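Local coordinates for protein cysteine protease-like virA (Shigella flexneri, PDB 3EB8) that is a secreted virulence effector of the EspG/VirA family, reported to bind alpha-tubulin, that promotes bacterial entry into epithelial cells and intracellular and intercellular spreading, at residues T135-D147 with G178-Q190. Numbering follows the deposited sequence.
Sequences TDFNSVWHDIYRD and GINEFIDSKKELQ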
# COMPACT_ATOMS: atom_id res chain seq x y z
N THR A 135 -22.38 -7.22 3.43
CA THR A 135 -22.21 -6.19 2.43
C THR A 135 -20.75 -6.01 2.02
O THR A 135 -20.46 -5.28 1.07
CB THR A 135 -22.77 -4.84 2.91
OG1 THR A 135 -22.27 -4.55 4.22
CG2 THR A 135 -24.30 -4.86 2.96
N ASP A 136 -19.83 -6.65 2.75
CA ASP A 136 -18.41 -6.50 2.45
C ASP A 136 -18.04 -6.87 1.01
O ASP A 136 -18.44 -7.93 0.51
CB ASP A 136 -17.57 -7.33 3.42
CG ASP A 136 -17.68 -6.86 4.86
OD1 ASP A 136 -18.29 -5.81 5.14
OD2 ASP A 136 -17.12 -7.56 5.73
N PHE A 137 -17.30 -5.99 0.34
CA PHE A 137 -16.82 -6.23 -1.02
C PHE A 137 -17.93 -6.24 -2.06
O PHE A 137 -17.71 -6.65 -3.20
CB PHE A 137 -16.00 -7.53 -1.11
CG PHE A 137 -14.71 -7.48 -0.36
CD1 PHE A 137 -14.62 -7.96 0.94
CD2 PHE A 137 -13.57 -6.93 -0.95
CE1 PHE A 137 -13.42 -7.89 1.65
CE2 PHE A 137 -12.36 -6.86 -0.25
CZ PHE A 137 -12.29 -7.33 1.05
N ASN A 138 -19.12 -5.78 -1.69
CA ASN A 138 -20.21 -5.69 -2.65
C ASN A 138 -19.84 -4.92 -3.92
O ASN A 138 -20.20 -5.31 -5.02
CB ASN A 138 -21.46 -5.06 -2.01
CG ASN A 138 -22.44 -6.09 -1.49
OD1 ASN A 138 -22.10 -7.27 -1.34
ND2 ASN A 138 -23.66 -5.65 -1.20
N SER A 139 -19.10 -3.82 -3.77
CA SER A 139 -18.84 -2.96 -4.91
C SER A 139 -17.54 -3.28 -5.64
O SER A 139 -17.15 -2.54 -6.54
CB SER A 139 -18.84 -1.49 -4.48
OG SER A 139 -17.78 -1.22 -3.59
N VAL A 140 -16.91 -4.40 -5.28
CA VAL A 140 -15.55 -4.67 -5.74
C VAL A 140 -15.37 -4.71 -7.26
O VAL A 140 -14.41 -4.14 -7.77
CB VAL A 140 -14.95 -5.94 -5.09
CG1 VAL A 140 -15.66 -7.17 -5.57
CG2 VAL A 140 -13.47 -6.04 -5.39
N TRP A 141 -16.28 -5.35 -7.99
CA TRP A 141 -16.19 -5.39 -9.45
C TRP A 141 -16.26 -3.99 -10.08
O TRP A 141 -15.49 -3.67 -10.98
CB TRP A 141 -17.29 -6.26 -10.09
CG TRP A 141 -17.38 -7.69 -9.63
CD1 TRP A 141 -18.50 -8.48 -9.66
CD2 TRP A 141 -16.32 -8.51 -9.11
NE1 TRP A 141 -18.21 -9.73 -9.18
CE2 TRP A 141 -16.89 -9.77 -8.82
CE3 TRP A 141 -14.97 -8.30 -8.84
CZ2 TRP A 141 -16.14 -10.82 -8.28
CZ3 TRP A 141 -14.22 -9.34 -8.30
CH2 TRP A 141 -14.81 -10.58 -8.02
N HIS A 142 -17.20 -3.16 -9.63
CA HIS A 142 -17.32 -1.80 -10.17
C HIS A 142 -16.15 -0.94 -9.75
O HIS A 142 -15.70 -0.08 -10.50
CB HIS A 142 -18.65 -1.15 -9.75
CG HIS A 142 -19.86 -1.88 -10.23
ND1 HIS A 142 -20.14 -3.18 -9.86
CD2 HIS A 142 -20.87 -1.49 -11.05
CE1 HIS A 142 -21.27 -3.56 -10.44
NE2 HIS A 142 -21.73 -2.56 -11.16
N ASP A 143 -15.65 -1.18 -8.54
CA ASP A 143 -14.47 -0.50 -8.04
C ASP A 143 -13.23 -0.73 -8.93
O ASP A 143 -12.56 0.21 -9.32
CB ASP A 143 -14.20 -0.90 -6.58
CG ASP A 143 -15.27 -0.40 -5.64
OD1 ASP A 143 -15.99 0.55 -6.03
OD2 ASP A 143 -15.41 -0.94 -4.52
N ILE A 144 -12.92 -1.98 -9.26
CA ILE A 144 -11.76 -2.20 -10.14
C ILE A 144 -12.02 -1.65 -11.56
O ILE A 144 -11.18 -0.97 -12.13
CB ILE A 144 -11.29 -3.68 -10.16
CG1 ILE A 144 -9.94 -3.79 -10.88
CG2 ILE A 144 -12.33 -4.57 -10.77
CD1 ILE A 144 -9.23 -5.14 -10.69
N TYR A 145 -13.20 -1.90 -12.10
CA TYR A 145 -13.56 -1.35 -13.39
C TYR A 145 -13.30 0.17 -13.46
O TYR A 145 -12.52 0.64 -14.28
CB TYR A 145 -15.02 -1.65 -13.74
CG TYR A 145 -15.42 -1.12 -15.10
CD1 TYR A 145 -15.01 -1.75 -16.25
CD2 TYR A 145 -16.17 0.04 -15.22
CE1 TYR A 145 -15.34 -1.26 -17.49
CE2 TYR A 145 -16.52 0.55 -16.46
CZ TYR A 145 -16.10 -0.11 -17.60
OH TYR A 145 -16.43 0.37 -18.85
N ARG A 146 -13.97 0.92 -12.59
CA ARG A 146 -13.82 2.37 -12.58
C ARG A 146 -12.34 2.77 -12.51
O ARG A 146 -11.88 3.61 -13.30
CB ARG A 146 -14.61 3.00 -11.43
CG ARG A 146 -16.09 2.71 -11.51
CD ARG A 146 -16.86 3.14 -10.26
NE ARG A 146 -17.98 2.23 -10.02
CZ ARG A 146 -19.12 2.58 -9.43
NH1 ARG A 146 -19.31 3.83 -9.03
NH2 ARG A 146 -20.08 1.67 -9.26
N ASP A 147 -11.60 2.16 -11.59
CA ASP A 147 -10.20 2.54 -11.39
C ASP A 147 -9.29 2.20 -12.58
O ASP A 147 -8.44 3.00 -12.98
CB ASP A 147 -9.65 1.96 -10.08
CG ASP A 147 -8.30 2.55 -9.71
OD1 ASP A 147 -8.23 3.28 -8.70
OD2 ASP A 147 -7.30 2.30 -10.43
N GLY A 178 -14.86 -10.44 -17.59
CA GLY A 178 -16.23 -9.97 -17.71
C GLY A 178 -16.57 -8.84 -16.76
O GLY A 178 -17.75 -8.49 -16.59
N ILE A 179 -15.55 -8.26 -16.13
CA ILE A 179 -15.77 -7.11 -15.27
C ILE A 179 -16.03 -5.85 -16.11
O ILE A 179 -15.12 -5.34 -16.78
CB ILE A 179 -14.60 -6.88 -14.28
CG1 ILE A 179 -14.44 -8.08 -13.33
CG2 ILE A 179 -14.82 -5.60 -13.51
CD1 ILE A 179 -13.19 -8.04 -12.45
N ASN A 180 -17.27 -5.38 -16.10
CA ASN A 180 -17.61 -4.10 -16.71
C ASN A 180 -18.56 -3.27 -15.84
O ASN A 180 -18.69 -3.52 -14.64
CB ASN A 180 -18.16 -4.26 -18.13
CG ASN A 180 -19.37 -5.15 -18.19
OD1 ASN A 180 -20.29 -5.03 -17.38
ND2 ASN A 180 -19.38 -6.06 -19.17
N GLU A 181 -19.21 -2.30 -16.47
CA GLU A 181 -19.98 -1.30 -15.73
C GLU A 181 -21.29 -1.86 -15.21
O GLU A 181 -21.87 -1.31 -14.27
CB GLU A 181 -20.20 -0.04 -16.57
CG GLU A 181 -21.01 -0.26 -17.85
CD GLU A 181 -20.15 -0.51 -19.09
OE1 GLU A 181 -19.03 -1.05 -18.96
OE2 GLU A 181 -20.62 -0.17 -20.20
N PHE A 182 -21.77 -2.94 -15.81
CA PHE A 182 -22.98 -3.59 -15.32
C PHE A 182 -22.87 -5.12 -15.12
O PHE A 182 -23.72 -5.87 -15.59
CB PHE A 182 -24.20 -3.24 -16.20
CG PHE A 182 -23.85 -2.75 -17.59
CD1 PHE A 182 -23.15 -3.56 -18.48
CD2 PHE A 182 -24.26 -1.48 -18.02
CE1 PHE A 182 -22.84 -3.10 -19.76
CE2 PHE A 182 -23.95 -1.02 -19.30
CZ PHE A 182 -23.25 -1.84 -20.17
N ILE A 183 -21.84 -5.57 -14.41
CA ILE A 183 -21.59 -7.01 -14.29
C ILE A 183 -22.50 -7.72 -13.29
O ILE A 183 -22.78 -8.91 -13.45
CB ILE A 183 -20.10 -7.34 -13.99
CG1 ILE A 183 -19.96 -8.79 -13.51
CG2 ILE A 183 -19.52 -6.33 -13.00
CD1 ILE A 183 -18.52 -9.23 -13.23
N ASP A 184 -22.95 -6.98 -12.28
CA ASP A 184 -23.73 -7.55 -11.17
C ASP A 184 -22.81 -7.86 -9.99
O ASP A 184 -21.95 -8.73 -10.06
CB ASP A 184 -24.56 -8.79 -11.55
CG ASP A 184 -25.43 -9.31 -10.39
OD1 ASP A 184 -26.43 -8.64 -10.04
OD2 ASP A 184 -25.13 -10.38 -9.82
N SER A 185 -23.03 -7.13 -8.91
CA SER A 185 -22.13 -7.08 -7.77
C SER A 185 -21.90 -8.45 -7.16
O SER A 185 -20.79 -8.76 -6.75
CB SER A 185 -22.73 -6.14 -6.72
OG SER A 185 -23.67 -6.83 -5.92
N LYS A 186 -22.95 -9.26 -7.11
CA LYS A 186 -22.92 -10.57 -6.45
C LYS A 186 -22.27 -11.65 -7.30
O LYS A 186 -21.99 -12.75 -6.81
CB LYS A 186 -24.34 -11.02 -6.10
CG LYS A 186 -24.95 -10.41 -4.85
CD LYS A 186 -26.30 -11.07 -4.55
CE LYS A 186 -26.91 -10.62 -3.23
NZ LYS A 186 -28.12 -11.43 -2.86
N LYS A 187 -22.03 -11.36 -8.57
CA LYS A 187 -21.48 -12.37 -9.46
C LYS A 187 -20.14 -12.92 -8.96
O LYS A 187 -19.33 -12.21 -8.34
CB LYS A 187 -21.35 -11.82 -10.88
CG LYS A 187 -20.98 -12.87 -11.92
CD LYS A 187 -21.66 -12.58 -13.24
CE LYS A 187 -21.81 -13.83 -14.09
NZ LYS A 187 -22.85 -13.67 -15.16
N GLU A 188 -19.92 -14.20 -9.24
CA GLU A 188 -18.65 -14.84 -9.00
C GLU A 188 -18.00 -15.02 -10.35
O GLU A 188 -18.62 -15.54 -11.28
CB GLU A 188 -18.83 -16.20 -8.31
CG GLU A 188 -17.55 -17.04 -8.21
CD GLU A 188 -17.75 -18.35 -7.45
OE1 GLU A 188 -17.38 -19.42 -8.00
OE2 GLU A 188 -18.26 -18.31 -6.31
N LEU A 189 -16.75 -14.57 -10.47
CA LEU A 189 -16.06 -14.55 -11.74
C LEU A 189 -15.72 -15.95 -12.17
O LEU A 189 -15.17 -16.72 -11.38
CB LEU A 189 -14.78 -13.74 -11.63
CG LEU A 189 -14.90 -12.27 -11.25
CD1 LEU A 189 -13.51 -11.61 -11.27
CD2 LEU A 189 -15.87 -11.58 -12.18
N GLN A 190 -16.02 -16.29 -13.41
CA GLN A 190 -15.56 -17.55 -13.98
C GLN A 190 -14.13 -17.35 -14.43
O GLN A 190 -13.79 -16.35 -15.05
CB GLN A 190 -16.43 -17.98 -15.16
CG GLN A 190 -17.75 -18.61 -14.75
CD GLN A 190 -18.78 -18.57 -15.87
OE1 GLN A 190 -18.47 -18.15 -16.99
NE2 GLN A 190 -20.00 -18.99 -15.56
O HOH W 1 -18.88 -6.81 -6.99
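The indole of Trp141 is covered by Leu189 on one face, where CG of Leu189 stands 3.9 Å from the centroid of the six-membered ring and 26° off its normal, a CH-pi contact. Val140 CG1 and a water lie over the opposite face, and Asp184 O sits at the edge. Also in plane, Trp141 NE1 donates to Lys187 O at 2.8 Å; the donor stands above the carbonyl plane rather than on a lone pair, and the N-H...O angle is 149°. Tyr145 presents one face to the Asn180-Glu181 peptide, with Asn180 CA 4.0 Å from the ring centroid; CG anti to the backbone N (chi1 -179°) swings the ring over this backbone. Between the two rings, Ile179 CG2 packs 3.8 Å from Ile144 CG2. The water bridges the segments, donating to Asn138 O and Ser185 O (2.7 Å to the latter) and accepting from Trp141 N. The contact thus packs the irregular linker between helices 167-176 and 194-204, which enters the region assigned to tubulin binding, against the start of helix 140-149. Helix 226-234 touches Trp141, Ile144 and Leu189, while Ile174 of helix 167-176 meets Ile144 and Ile179.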